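PDB 1F00: intimin from Escherichia coli, which probably mediates attachment of enteropathogenic bacteria to host cells, binding its receptor through a C-type lectin-like domain joined to immunoglobulin-like domains. Local coordinates for residues S35-T40 with A77-V82; T95-D100 with V167-N172; T117-Y122 with N183-P188; S191-Y196 with N275-C280; N219-W224 with S256-V261. All coordinates share one frame; numbering follows the deposited sequence.

Contact 1: residues S35-T40 with A77-V82; sequences SNQEVT and ARVSDV
Two amide nitrogens meet at Glu38 O, which shows how a side chain can support the end of a beta pairing. Ser80 N donates across the contact at 2.9 Å from Glu38 O, while Gln37 NE2 reaches that oxygen from the other face of its carbonyl plane at 2.8 Å. The glutamine chain bends at chi2 (56°), and its amide lies flat toward the oxygen. From there Gln37 NE2 also rests on Val79 CG2 at 3.8 Å. A weak bond of 3.1 Å, Ser80 OG to Glu38 OE2, adds a second tie between Ser80 and Glu38.

Further in, Thr40 and Arg78 form an antiparallel hydrogen-bonded pair, joined by two backbone bonds of 3.2 Å each, Thr40 N to Arg78 O and Arg78 N to Thr40 O. Val39 faces Val79 as a non-hydrogen-bonded pair. The strands 38-40 and 77-79 diverge from strict antiparallel, at 146°, and belong to one sheet of a bacterial Ig-like sandwich. Val39 CG1, anti to the backbone N, packs on Ala77 CB at 3.9 Å. On the same face, Gln37 and Val39 touch Val27 of strand 21-29, which lies in the other sheet. On the other face Thr40 and Arg78 point the same way, side by side, and Arg78 NH2 makes a salt bridge with Asp85. Strand 52-54 pairs with the far edge of segment 35-40, through Val39 and Glu53.

Contact 2: residues T95-D100 with V167-N172; sequences TTLTID and VISSDN
Leu97 and Ile99 meet Val167 and Ser169 across a beta sandwich, a case in which two layers meet directly through side-chain packing, without a hydrogen bond between the segments. The nearest CA atoms, Leu97 to Ser169, stand 7.4 Å apart. Leu97 has CG anti to its backbone N (chi1 -173°), and a single methyl, CD2, does the touching. It lies 3.5 Å from Ser169 OG and 3.6 Å from Val167 O, so an apolar group abuts two polar oxygens.

The side chains of Ile99 and Val167 overlap alongside, running in opposite senses. Val167 CG1 takes the crowded position between its backbone N and carbonyl carbon (chi1 62°), where it meets Ile99 CG1 at 3.7 Å and Ile99 CD1 at 3.9 Å. Strand 98-99 pairs with 124-130 in one sheet, and strand 163-169 lies between 136-140 and 173-179 in the other. Ala175 touches Leu97, Ile99 and Val167, and Tyr136 touches Leu97 and Val167.

The buried Ser169 OG donates to Asp171 OD2 at 2.6 Å, on the syn side, though 31° out of the carboxylate plane; Asn133 N donates to the same oxygen, while Gln173 bonds both Asp171 OD1 and the backbone at Thr95 and Leu97. The chemistry implies that direct contact is van der Waals, the Ser169 proton is used within its own turn, and the polar link between the segments runs indirectly through Gln173.

Contact 3: residues T117-Y122 with N183-P188; sequences TVWLQY and NSLIVP
Trp119 and Leu185 sit side by side in a parallel pairing, with Val118 beside Ser184 and Leu120 beside Ile186. Hydrogen bonding alternates as expected of parallel strands, Trp119 using both its N-H and its C=O: Trp119 N donates to Ser184 O at 2.9 Å, nearly straight at 177°, and Trp119 O accepts from Ile186 N at 2.8 Å. Gln121 N to Ile186 O (2.9 Å) continues the pattern; at the other end Thr117 O takes Asn183 N (2.8 Å), one residue earlier than the alternation would give.

Of the apolar contacts, on one face Leu185 CD1 comes to the edge of the indole and lies 4.0 Å from Trp119 CB; Trp119 NE1 turns back to Pro116 O. On the other, Leu120 CD1 meets Ile186 CB and, at about a right angle between the side chains, Pro188 CG at 4.1 Å.

Strand 118-120, from well before it in the chain, joins the sheet of the C-type lectin-like domain in parallel at one edge of strand 184-190, whose other edge pairs antiparallel with 276-281. Helix 214-224 packs on the face of Val118, Leu120 and Ile186 through Val220 and Trp224, whose indole N-H bonds Val118 O.

Contact 4: residues S191-Y196 with N275-C280; sequences SKRVTY and NAYATC
A water bridges Lys192 and Ala278, donating to Lys192 O at 2.7 Å and accepting from Ala278 N at 2.8 Å. It spans a crossing of strands in the C-type lectin-like domain, where the chain turns a corner at Ser191 and the weakly bonded strand 192-194 passes over the C-terminal strand 276-280 at 90°. Such a steep crossing leaves room for little pairing, and one direct backbone bond is made, from Val194 N to Ala276 O at 2.8 Å.

Arg193 and Tyr277 supply most of the side-chain contact at the crossing. Arg193 CG lies over the centre of the tyrosine ring, a CH-pi contact 3.7 Å from the Tyr277 centroid and 14° off its normal. The chain then runs extended to NE, and the guanidinium is turned 45° to the ring plane, with Tyr277 CZ below one of its faces and offset toward the rim. Tyr277 OH is close to that face too, but at an angle too poor for a hydrogen bond.

Trp242 NE1 donates to Val194 O, and Thr195 is the N-cap of helix 196-205, its OG1 accepting from Asp198 N. Ala199 of that helix touches both Val194 and Ala278, whose own contact is Val194 CG2 to Ala278 CB at 3.9 Å.

Contact 5: residues N219-W224 with S256-V261; sequences NVFKAW and STYDLV
Phe221, in the last turns of helix 214-224, brings its CA to 6.1 Å from the CA of Leu260, just beyond the end of strand 254-259, and no hydrogen bond joins the two segments. Packing of a helix against a strand end is thus left to a few side chains and to the carbonyls of the turn.

Phe221 carries much of it. Its CG is anti to the backbone N (chi1 -177°), and its side chain crosses that of Tyr258 at about a right angle. Phe221 CB comes up at the edge of the tyrosine ring, 3.4 Å from Tyr258 OH. Farther out, the phenyl rim meets backbone oxygens: Leu260 O lies at the ring edge, in its plane, 3.7 Å from Phe221 CD1, and Val261 O approaches Phe221 CE1 obliquely at the same distance. The weakly positive ring hydrogens probably make the in-plane approach favourable. One helix residue earlier, Val220 CG1 packs on Leu260 CD2 at 3.9 Å, the two side chains crossing obliquely.

In this C-type lectin-like domain the helix thereby bridges two sheets: Val220 touches Ile186 of strand 184-190, and Phe221 touches Tyr258 in the sheet of strand 254-259. Leu260 also rests on Ile186, and Tyr258 on Leu217.

Asp259 braces the turn that presents those carbonyls, which backbone bonds of Leu260 with Ala227 and Ile239 also hold. Val261 N donates to Asp259 OD2 at 2.9 Å, an Asx turn, and the same oxygen accepts from the backbone N of Ile239 and Lys262, while Thr238 OG1 bonds Asp259 OD1.

The five contacts follow an elongated chain from one end toward the other. Contact 1 lies in the first Ig-like domain, its centre about 38 Å from that of contact 2 and about 82 Å from that of contact 4. Contact 2 stands apart from the rest, its nearest atoms about 14 Å from contacts 3 and 5. Contacts 3, 4 and 5 form one packed cluster, with centres 11 to 17 Å apart. Contacts 3 and 4 share a sheet, where Val187 N probably bonds Cys280 O at 2.7 Å. Contact 5 touches contact 3 through Ile186 CG1 and Val220 CG2, 3.6 Å apart, and meets contact 4 where Thr257 CG2 approaches Ala276 CB.

Contact 1: residues S35-T40 with A77-V82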
# COMPACT_ATOMS: atom_id res chain seq x y z
N SER A 35 -0.52 48.39 -16.54
CA SER A 35 -1.31 48.29 -15.31
C SER A 35 -2.81 48.39 -15.56
O SER A 35 -3.26 48.97 -16.55
CB SER A 35 -0.89 49.39 -14.34
OG SER A 35 -0.99 50.66 -14.95
N ASN A 36 -3.58 47.83 -14.64
CA ASN A 36 -5.04 47.83 -14.71
C ASN A 36 -5.59 47.36 -16.05
O ASN A 36 -6.63 47.84 -16.51
CB ASN A 36 -5.58 49.23 -14.38
CG ASN A 36 -7.09 49.27 -14.32
OD1 ASN A 36 -7.72 48.47 -13.63
ND2 ASN A 36 -7.69 50.20 -15.06
N GLN A 37 -4.90 46.41 -16.68
CA GLN A 37 -5.36 45.87 -17.95
C GLN A 37 -6.19 44.63 -17.66
O GLN A 37 -5.77 43.74 -16.91
CB GLN A 37 -4.18 45.50 -18.85
CG GLN A 37 -4.59 44.74 -20.11
CD GLN A 37 -5.61 45.50 -20.94
OE1 GLN A 37 -5.36 46.62 -21.39
NE2 GLN A 37 -6.78 44.89 -21.16
N GLU A 38 -7.38 44.57 -18.25
CA GLU A 38 -8.26 43.43 -18.04
C GLU A 38 -7.86 42.26 -18.92
O GLU A 38 -7.70 42.40 -20.14
CB GLU A 38 -9.71 43.83 -18.34
CG GLU A 38 -10.74 42.77 -17.99
CD GLU A 38 -12.16 43.20 -18.29
OE1 GLU A 38 -13.10 42.48 -17.90
OE2 GLU A 38 -12.34 44.27 -18.92
N VAL A 39 -7.70 41.10 -18.30
CA VAL A 39 -7.35 39.87 -19.01
C VAL A 39 -8.43 38.83 -18.73
O VAL A 39 -8.89 38.68 -17.59
CB VAL A 39 -5.98 39.33 -18.54
CG1 VAL A 39 -5.69 37.99 -19.20
CG2 VAL A 39 -4.88 40.33 -18.87
N THR A 40 -8.84 38.11 -19.77
CA THR A 40 -9.86 37.09 -19.62
C THR A 40 -9.30 35.69 -19.87
O THR A 40 -8.62 35.44 -20.86
CB THR A 40 -11.05 37.35 -20.57
OG1 THR A 40 -11.90 36.20 -20.61
CG2 THR A 40 -10.55 37.67 -21.96
N ALA A 77 -5.42 32.79 -22.24
CA ALA A 77 -5.69 34.14 -21.77
C ALA A 77 -5.61 35.09 -22.96
O ALA A 77 -4.95 34.79 -23.96
CB ALA A 77 -4.67 34.55 -20.71
N ARG A 78 -6.30 36.22 -22.86
CA ARG A 78 -6.29 37.20 -23.94
C ARG A 78 -6.49 38.60 -23.39
O ARG A 78 -7.14 38.78 -22.36
CB ARG A 78 -7.40 36.89 -24.95
CG ARG A 78 -8.78 36.90 -24.33
CD ARG A 78 -9.88 37.04 -25.35
NE ARG A 78 -10.02 35.85 -26.19
CZ ARG A 78 -10.90 35.73 -27.18
NH1 ARG A 78 -11.72 36.74 -27.45
NH2 ARG A 78 -10.95 34.62 -27.89
N VAL A 79 -5.90 39.58 -24.07
CA VAL A 79 -6.07 40.97 -23.67
C VAL A 79 -7.54 41.27 -23.96
O VAL A 79 -8.00 41.17 -25.09
CB VAL A 79 -5.13 41.89 -24.49
CG1 VAL A 79 -5.10 41.45 -25.94
CG2 VAL A 79 -5.60 43.34 -24.39
N SER A 80 -8.27 41.63 -22.91
CA SER A 80 -9.70 41.91 -22.98
C SER A 80 -10.30 42.37 -24.31
O SER A 80 -11.10 41.65 -24.92
CB SER A 80 -10.08 42.90 -21.88
OG SER A 80 -11.45 42.76 -21.53
N ASP A 81 -9.92 43.56 -24.78
CA ASP A 81 -10.48 44.09 -26.03
C ASP A 81 -10.01 43.42 -27.32
O ASP A 81 -10.42 43.82 -28.41
CB ASP A 81 -10.24 45.60 -26.11
CG ASP A 81 -8.77 45.96 -26.25
OD1 ASP A 81 -8.13 45.52 -27.24
OD2 ASP A 81 -8.24 46.68 -25.38
N VAL A 82 -9.14 42.42 -27.21
CA VAL A 82 -8.64 41.73 -28.39
C VAL A 82 -9.08 40.27 -28.38
O VAL A 82 -9.05 39.62 -27.34
CB VAL A 82 -7.10 41.78 -28.47
CG1 VAL A 82 -6.61 41.06 -29.72
CG2 VAL A 82 -6.62 43.23 -28.47

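Contact 2: residues T95-D100 with V167-N172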
# COMPACT_ATOMS: atom_id res chain seq x y z
N THR A 95 -6.58 11.83 -10.34
CA THR A 95 -7.45 11.34 -9.28
C THR A 95 -6.63 11.19 -8.00
O THR A 95 -5.42 11.03 -8.04
CB THR A 95 -8.04 9.97 -9.66
OG1 THR A 95 -9.02 10.14 -10.69
CG2 THR A 95 -8.68 9.30 -8.45
N THR A 96 -7.32 11.24 -6.86
CA THR A 96 -6.70 11.09 -5.55
C THR A 96 -6.04 9.71 -5.43
O THR A 96 -6.67 8.69 -5.71
CB THR A 96 -7.74 11.20 -4.43
OG1 THR A 96 -8.44 12.44 -4.54
CG2 THR A 96 -7.08 11.11 -3.06
N LEU A 97 -4.77 9.69 -5.02
CA LEU A 97 -4.05 8.44 -4.84
C LEU A 97 -4.66 7.75 -3.62
O LEU A 97 -4.82 8.37 -2.56
CB LEU A 97 -2.56 8.69 -4.62
CG LEU A 97 -1.67 7.44 -4.58
CD1 LEU A 97 -1.86 6.62 -5.86
CD2 LEU A 97 -0.22 7.86 -4.41
N THR A 98 -4.98 6.47 -3.76
CA THR A 98 -5.61 5.72 -2.69
C THR A 98 -5.15 4.27 -2.65
O THR A 98 -4.80 3.68 -3.67
CB THR A 98 -7.15 5.71 -2.89
OG1 THR A 98 -7.64 7.06 -2.84
CG2 THR A 98 -7.83 4.88 -1.82
N ILE A 99 -5.14 3.70 -1.45
CA ILE A 99 -4.79 2.30 -1.29
C ILE A 99 -6.10 1.58 -0.97
O ILE A 99 -6.79 1.93 -0.01
CB ILE A 99 -3.77 2.07 -0.15
CG1 ILE A 99 -2.41 2.63 -0.56
CG2 ILE A 99 -3.65 0.57 0.16
CD1 ILE A 99 -1.35 2.58 0.55
N ASP A 100 -6.45 0.61 -1.81
CA ASP A 100 -7.68 -0.17 -1.66
C ASP A 100 -7.50 -1.08 -0.44
O ASP A 100 -7.46 -2.30 -0.56
CB ASP A 100 -7.89 -1.00 -2.94
CG ASP A 100 -9.26 -1.65 -3.01
OD1 ASP A 100 -9.49 -2.42 -3.96
OD2 ASP A 100 -10.10 -1.38 -2.12
N VAL A 167 2.61 4.41 -0.56
CA VAL A 167 2.79 4.34 -2.00
C VAL A 167 2.81 5.78 -2.49
O VAL A 167 2.10 6.64 -1.96
CB VAL A 167 1.62 3.60 -2.71
CG1 VAL A 167 0.31 4.32 -2.47
CG2 VAL A 167 1.91 3.50 -4.21
N ILE A 168 3.66 6.05 -3.48
CA ILE A 168 3.72 7.39 -4.05
C ILE A 168 3.60 7.26 -5.56
O ILE A 168 4.11 6.30 -6.16
CB ILE A 168 5.04 8.13 -3.69
CG1 ILE A 168 6.25 7.33 -4.17
CG2 ILE A 168 5.12 8.34 -2.18
CD1 ILE A 168 7.59 7.97 -3.80
N SER A 169 2.91 8.20 -6.18
CA SER A 169 2.75 8.20 -7.63
C SER A 169 3.65 9.30 -8.17
O SER A 169 3.88 10.30 -7.47
CB SER A 169 1.28 8.46 -8.00
OG SER A 169 0.77 9.60 -7.33
N SER A 170 4.15 9.15 -9.39
CA SER A 170 5.06 10.14 -9.95
C SER A 170 4.47 11.51 -10.26
O SER A 170 5.20 12.41 -10.67
CB SER A 170 5.77 9.57 -11.19
OG SER A 170 4.86 9.16 -12.19
N ASP A 171 3.16 11.68 -10.07
CA ASP A 171 2.56 12.99 -10.29
C ASP A 171 2.65 13.72 -8.95
O ASP A 171 2.10 14.81 -8.78
CB ASP A 171 1.10 12.88 -10.73
CG ASP A 171 0.25 12.12 -9.73
OD1 ASP A 171 -0.72 12.71 -9.19
OD2 ASP A 171 0.56 10.95 -9.49
N ASN A 172 3.35 13.09 -8.01
CA ASN A 172 3.59 13.63 -6.68
C ASN A 172 2.43 13.56 -5.68
O ASN A 172 1.88 14.58 -5.28
CB ASN A 172 4.08 15.08 -6.79
CG ASN A 172 4.40 15.69 -5.45
OD1 ASN A 172 5.22 15.16 -4.70
ND2 ASN A 172 3.75 16.81 -5.14

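Contact 3: residues T117-Y122 with N183-P188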
# COMPACT_ATOMS: atom_id res chain seq x y z
N THR A 117 -5.19 -10.82 11.52
CA THR A 117 -4.58 -10.44 12.79
C THR A 117 -3.74 -11.59 13.34
O THR A 117 -3.20 -11.51 14.44
CB THR A 117 -5.64 -10.06 13.83
OG1 THR A 117 -6.54 -11.15 14.01
CG2 THR A 117 -6.41 -8.83 13.37
N VAL A 118 -3.66 -12.67 12.56
CA VAL A 118 -2.85 -13.84 12.89
C VAL A 118 -1.95 -13.97 11.67
O VAL A 118 -2.43 -14.14 10.55
CB VAL A 118 -3.71 -15.11 13.05
CG1 VAL A 118 -2.82 -16.30 13.39
CG2 VAL A 118 -4.74 -14.90 14.14
N TRP A 119 -0.65 -13.87 11.87
CA TRP A 119 0.27 -13.91 10.74
C TRP A 119 1.16 -15.12 10.60
O TRP A 119 1.91 -15.45 11.52
CB TRP A 119 1.23 -12.71 10.75
CG TRP A 119 0.64 -11.35 10.76
CD1 TRP A 119 -0.66 -10.99 10.60
CD2 TRP A 119 1.38 -10.13 10.92
NE1 TRP A 119 -0.79 -9.62 10.65
CE2 TRP A 119 0.45 -9.07 10.85
CE3 TRP A 119 2.73 -9.84 11.12
CZ2 TRP A 119 0.83 -7.73 10.97
CZ3 TRP A 119 3.12 -8.50 11.24
CH2 TRP A 119 2.17 -7.47 11.17
N LEU A 120 1.10 -15.76 9.45
CA LEU A 120 2.01 -16.86 9.18
C LEU A 120 3.27 -16.03 8.90
O LEU A 120 3.23 -15.11 8.08
CB LEU A 120 1.60 -17.60 7.90
CG LEU A 120 2.59 -18.62 7.35
CD1 LEU A 120 2.83 -19.72 8.38
CD2 LEU A 120 2.04 -19.21 6.05
N GLN A 121 4.38 -16.30 9.58
CA GLN A 121 5.58 -15.50 9.31
C GLN A 121 5.98 -15.62 7.85
O GLN A 121 6.03 -16.72 7.30
CB GLN A 121 6.75 -15.93 10.19
CG GLN A 121 7.90 -14.92 10.13
CD GLN A 121 9.11 -15.28 10.98
OE1 GLN A 121 9.75 -14.41 11.55
NE2 GLN A 121 9.42 -16.57 11.06
N TYR A 122 6.26 -14.48 7.23
CA TYR A 122 6.66 -14.42 5.83
C TYR A 122 5.49 -14.68 4.89
O TYR A 122 5.67 -14.98 3.72
CB TYR A 122 7.82 -15.39 5.56
CG TYR A 122 9.02 -15.06 6.42
CD1 TYR A 122 9.70 -16.06 7.13
CD2 TYR A 122 9.44 -13.74 6.59
CE1 TYR A 122 10.76 -15.74 7.99
CE2 TYR A 122 10.49 -13.41 7.44
CZ TYR A 122 11.14 -14.41 8.14
OH TYR A 122 12.18 -14.09 8.98
N ASN A 183 -2.09 -10.30 16.68
CA ASN A 183 -2.30 -10.98 17.95
C ASN A 183 -1.31 -12.14 18.08
O ASN A 183 -0.80 -12.41 19.16
CB ASN A 183 -3.73 -11.52 18.05
CG ASN A 183 -4.75 -10.42 18.29
OD1 ASN A 183 -5.79 -10.36 17.62
ND2 ASN A 183 -4.46 -9.54 19.25
N SER A 184 -1.04 -12.81 16.96
CA SER A 184 -0.12 -13.95 16.95
C SER A 184 0.75 -14.04 15.70
O SER A 184 0.33 -13.62 14.62
CB SER A 184 -0.90 -15.26 17.07
OG SER A 184 -1.58 -15.34 18.31
N LEU A 185 1.94 -14.60 15.86
CA LEU A 185 2.87 -14.82 14.75
C LEU A 185 3.19 -16.31 14.74
O LEU A 185 3.55 -16.88 15.77
CB LEU A 185 4.16 -14.02 14.95
CG LEU A 185 5.21 -14.16 13.84
CD1 LEU A 185 4.70 -13.50 12.57
CD2 LEU A 185 6.52 -13.51 14.28
N ILE A 186 3.06 -16.94 13.57
CA ILE A 186 3.29 -18.37 13.41
C ILE A 186 4.65 -18.61 12.77
O ILE A 186 4.91 -18.19 11.65
CB ILE A 186 2.18 -18.99 12.52
CG1 ILE A 186 0.80 -18.52 13.00
CG2 ILE A 186 2.26 -20.50 12.55
CD1 ILE A 186 0.51 -18.85 14.46
N VAL A 187 5.53 -19.31 13.49
CA VAL A 187 6.88 -19.55 12.99
C VAL A 187 7.28 -21.01 12.81
O VAL A 187 7.73 -21.65 13.75
CB VAL A 187 7.91 -18.87 13.92
CG1 VAL A 187 9.33 -19.10 13.41
CG2 VAL A 187 7.61 -17.37 14.03
N PRO A 188 7.11 -21.56 11.60
CA PRO A 188 7.47 -22.95 11.33
C PRO A 188 8.99 -23.05 11.18
O PRO A 188 9.61 -22.22 10.50
CB PRO A 188 6.77 -23.26 10.00
CG PRO A 188 5.68 -22.23 9.90
CD PRO A 188 6.35 -21.00 10.47

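Contact 4: residues S191-Y196 with N275-C280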
# COMPACT_ATOMS: atom_id res chain seq x y z
N SER A 191 13.93 -26.54 8.93
CA SER A 191 15.22 -27.18 8.69
C SER A 191 15.30 -28.66 9.07
O SER A 191 16.15 -29.40 8.55
CB SER A 191 16.33 -26.40 9.41
OG SER A 191 16.12 -26.38 10.81
N LYS A 192 14.41 -29.10 9.96
CA LYS A 192 14.43 -30.49 10.40
C LYS A 192 13.22 -30.87 11.24
O LYS A 192 12.68 -30.04 11.96
CB LYS A 192 15.68 -30.74 11.24
CG LYS A 192 15.77 -29.80 12.45
CD LYS A 192 17.03 -30.04 13.27
CE LYS A 192 17.17 -28.98 14.37
NZ LYS A 192 18.39 -29.23 15.19
N ARG A 193 12.79 -32.13 11.13
CA ARG A 193 11.69 -32.60 11.96
C ARG A 193 12.34 -32.91 13.30
O ARG A 193 13.52 -33.30 13.35
CB ARG A 193 11.05 -33.86 11.38
CG ARG A 193 10.23 -33.61 10.13
CD ARG A 193 9.56 -34.90 9.66
NE ARG A 193 8.84 -34.74 8.40
CZ ARG A 193 9.41 -34.37 7.25
NH1 ARG A 193 10.71 -34.12 7.20
NH2 ARG A 193 8.67 -34.26 6.15
N VAL A 194 11.60 -32.73 14.39
CA VAL A 194 12.14 -32.96 15.71
C VAL A 194 11.14 -33.70 16.59
O VAL A 194 9.98 -33.85 16.23
CB VAL A 194 12.49 -31.61 16.39
CG1 VAL A 194 13.57 -30.90 15.59
CG2 VAL A 194 11.23 -30.73 16.48
N THR A 195 11.60 -34.19 17.74
CA THR A 195 10.70 -34.89 18.65
C THR A 195 9.78 -33.84 19.26
O THR A 195 10.04 -32.64 19.16
CB THR A 195 11.45 -35.60 19.79
OG1 THR A 195 12.03 -34.62 20.66
CG2 THR A 195 12.54 -36.50 19.24
N TYR A 196 8.71 -34.29 19.90
CA TYR A 196 7.78 -33.37 20.54
C TYR A 196 8.49 -32.55 21.62
O TYR A 196 8.34 -31.33 21.67
CB TYR A 196 6.61 -34.16 21.16
CG TYR A 196 5.67 -33.33 22.00
CD1 TYR A 196 5.95 -33.07 23.34
CD2 TYR A 196 4.52 -32.76 21.44
CE1 TYR A 196 5.11 -32.26 24.11
CE2 TYR A 196 3.68 -31.95 22.20
CZ TYR A 196 3.98 -31.70 23.54
OH TYR A 196 3.15 -30.91 24.30
N ASN A 275 8.81 -36.94 14.25
CA ASN A 275 7.69 -37.10 13.32
C ASN A 275 7.08 -35.80 12.80
O ASN A 275 6.24 -35.83 11.90
CB ASN A 275 6.60 -37.93 14.00
CG ASN A 275 6.97 -39.40 14.13
OD1 ASN A 275 6.58 -40.08 15.08
ND2 ASN A 275 7.72 -39.90 13.14
N ALA A 276 7.50 -34.66 13.34
CA ALA A 276 6.93 -33.40 12.88
C ALA A 276 7.87 -32.22 13.06
O ALA A 276 8.91 -32.34 13.70
CB ALA A 276 5.61 -33.14 13.60
N TYR A 277 7.49 -31.09 12.46
CA TYR A 277 8.27 -29.87 12.56
C TYR A 277 7.82 -29.08 13.78
O TYR A 277 6.69 -29.24 14.25
CB TYR A 277 8.07 -29.01 11.31
CG TYR A 277 8.67 -29.61 10.08
CD1 TYR A 277 7.88 -30.34 9.18
CD2 TYR A 277 10.03 -29.49 9.81
CE1 TYR A 277 8.45 -30.94 8.05
CE2 TYR A 277 10.61 -30.09 8.69
CZ TYR A 277 9.81 -30.81 7.82
OH TYR A 277 10.38 -31.40 6.72
N ALA A 278 8.71 -28.23 14.29
CA ALA A 278 8.38 -27.41 15.43
C ALA A 278 7.88 -26.08 14.87
O ALA A 278 8.63 -25.33 14.23
CB ALA A 278 9.60 -27.18 16.31
N THR A 279 6.59 -25.81 15.08
CA THR A 279 6.00 -24.57 14.63
C THR A 279 5.63 -23.82 15.91
O THR A 279 4.85 -24.31 16.72
CB THR A 279 4.74 -24.79 13.76
OG1 THR A 279 5.15 -25.27 12.47
CG2 THR A 279 3.97 -23.49 13.57
N CYS A 280 6.23 -22.65 16.08
CA CYS A 280 6.00 -21.84 17.27
C CYS A 280 4.97 -20.73 17.06
O CYS A 280 4.88 -20.15 15.98
CB CYS A 280 7.34 -21.23 17.71
SG CYS A 280 7.24 -20.13 19.14
O HOH W 1 11.40 -28.10 13.36

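Contact 5: residues N219-W224 with S256-V261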
# COMPACT_ATOMS: atom_id res chain seq x y z
N ASN A 219 -6.90 -22.26 12.02
CA ASN A 219 -7.27 -20.87 11.79
C ASN A 219 -6.20 -20.15 10.98
O ASN A 219 -6.49 -19.22 10.23
CB ASN A 219 -7.54 -20.15 13.12
CG ASN A 219 -8.93 -20.47 13.66
OD1 ASN A 219 -9.93 -20.33 12.95
ND2 ASN A 219 -9.00 -20.90 14.92
N VAL A 220 -4.96 -20.61 11.11
CA VAL A 220 -3.85 -20.04 10.36
C VAL A 220 -4.06 -20.37 8.88
O VAL A 220 -3.96 -19.51 8.01
CB VAL A 220 -2.50 -20.61 10.83
CG1 VAL A 220 -1.37 -20.06 9.97
CG2 VAL A 220 -2.27 -20.26 12.31
N PHE A 221 -4.34 -21.64 8.59
CA PHE A 221 -4.57 -22.10 7.22
C PHE A 221 -5.80 -21.38 6.65
O PHE A 221 -5.83 -21.00 5.48
CB PHE A 221 -4.81 -23.61 7.20
CG PHE A 221 -4.99 -24.18 5.82
CD1 PHE A 221 -3.89 -24.57 5.06
CD2 PHE A 221 -6.26 -24.29 5.26
CE1 PHE A 221 -4.05 -25.06 3.76
CE2 PHE A 221 -6.43 -24.77 3.96
CZ PHE A 221 -5.33 -25.16 3.20
N LYS A 222 -6.81 -21.20 7.49
CA LYS A 222 -8.04 -20.52 7.09
C LYS A 222 -7.74 -19.13 6.53
O LYS A 222 -8.30 -18.71 5.52
CB LYS A 222 -8.98 -20.40 8.30
CG LYS A 222 -10.31 -19.75 8.00
CD LYS A 222 -11.14 -19.56 9.27
CE LYS A 222 -11.31 -20.87 10.04
NZ LYS A 222 -11.91 -21.95 9.21
N ALA A 223 -6.84 -18.42 7.19
CA ALA A 223 -6.48 -17.08 6.76
C ALA A 223 -5.48 -17.03 5.61
O ALA A 223 -5.64 -16.22 4.69
CB ALA A 223 -5.94 -16.27 7.94
N TRP A 224 -4.46 -17.88 5.64
CA TRP A 224 -3.43 -17.86 4.62
C TRP A 224 -3.43 -18.95 3.55
O TRP A 224 -2.77 -18.79 2.52
CB TRP A 224 -2.05 -17.85 5.30
CG TRP A 224 -1.89 -16.68 6.19
CD1 TRP A 224 -2.19 -16.63 7.53
CD2 TRP A 224 -1.51 -15.36 5.80
NE1 TRP A 224 -2.02 -15.34 8.00
CE2 TRP A 224 -1.60 -14.55 6.96
CE3 TRP A 224 -1.11 -14.79 4.59
CZ2 TRP A 224 -1.30 -13.18 6.93
CZ3 TRP A 224 -0.80 -13.43 4.56
CH2 TRP A 224 -0.90 -12.65 5.73
N SER A 256 -0.81 -34.91 18.64
CA SER A 256 -1.50 -34.68 17.39
C SER A 256 -0.69 -33.67 16.59
O SER A 256 0.25 -33.05 17.11
CB SER A 256 -2.91 -34.14 17.65
OG SER A 256 -3.72 -35.15 18.22
N THR A 257 -1.04 -33.53 15.32
CA THR A 257 -0.36 -32.60 14.44
C THR A 257 -1.36 -31.98 13.46
O THR A 257 -2.48 -32.48 13.28
CB THR A 257 0.71 -33.29 13.58
OG1 THR A 257 0.07 -34.21 12.68
CG2 THR A 257 1.72 -34.05 14.45
N TYR A 258 -0.94 -30.87 12.86
CA TYR A 258 -1.74 -30.21 11.85
C TYR A 258 -0.70 -29.80 10.81
O TYR A 258 0.43 -29.44 11.16
CB TYR A 258 -2.45 -28.97 12.39
CG TYR A 258 -3.37 -28.34 11.36
CD1 TYR A 258 -4.66 -28.83 11.15
CD2 TYR A 258 -2.93 -27.27 10.58
CE1 TYR A 258 -5.50 -28.26 10.18
CE2 TYR A 258 -3.75 -26.70 9.61
CZ TYR A 258 -5.04 -27.20 9.41
OH TYR A 258 -5.84 -26.62 8.46
N ASP A 259 -1.07 -29.89 9.54
CA ASP A 259 -0.15 -29.58 8.46
C ASP A 259 -0.52 -28.25 7.81
O ASP A 259 -1.59 -28.13 7.22
CB ASP A 259 -0.22 -30.73 7.45
CG ASP A 259 0.94 -30.74 6.48
OD1 ASP A 259 1.45 -31.85 6.19
OD2 ASP A 259 1.33 -29.66 6.00
N LEU A 260 0.37 -27.27 7.93
CA LEU A 260 0.12 -25.95 7.36
C LEU A 260 0.10 -25.93 5.83
O LEU A 260 -0.17 -24.89 5.23
CB LEU A 260 1.14 -24.94 7.89
CG LEU A 260 0.93 -24.54 9.37
CD1 LEU A 260 2.04 -23.61 9.82
CD2 LEU A 260 -0.43 -23.87 9.53
N VAL A 261 0.39 -27.08 5.22
CA VAL A 261 0.33 -27.18 3.76
C VAL A 261 -0.86 -28.05 3.37
O VAL A 261 -1.71 -27.63 2.59
CB VAL A 261 1.61 -27.81 3.15
CG1 VAL A 261 1.35 -28.14 1.67
CG2 VAL A 261 2.78 -26.82 3.23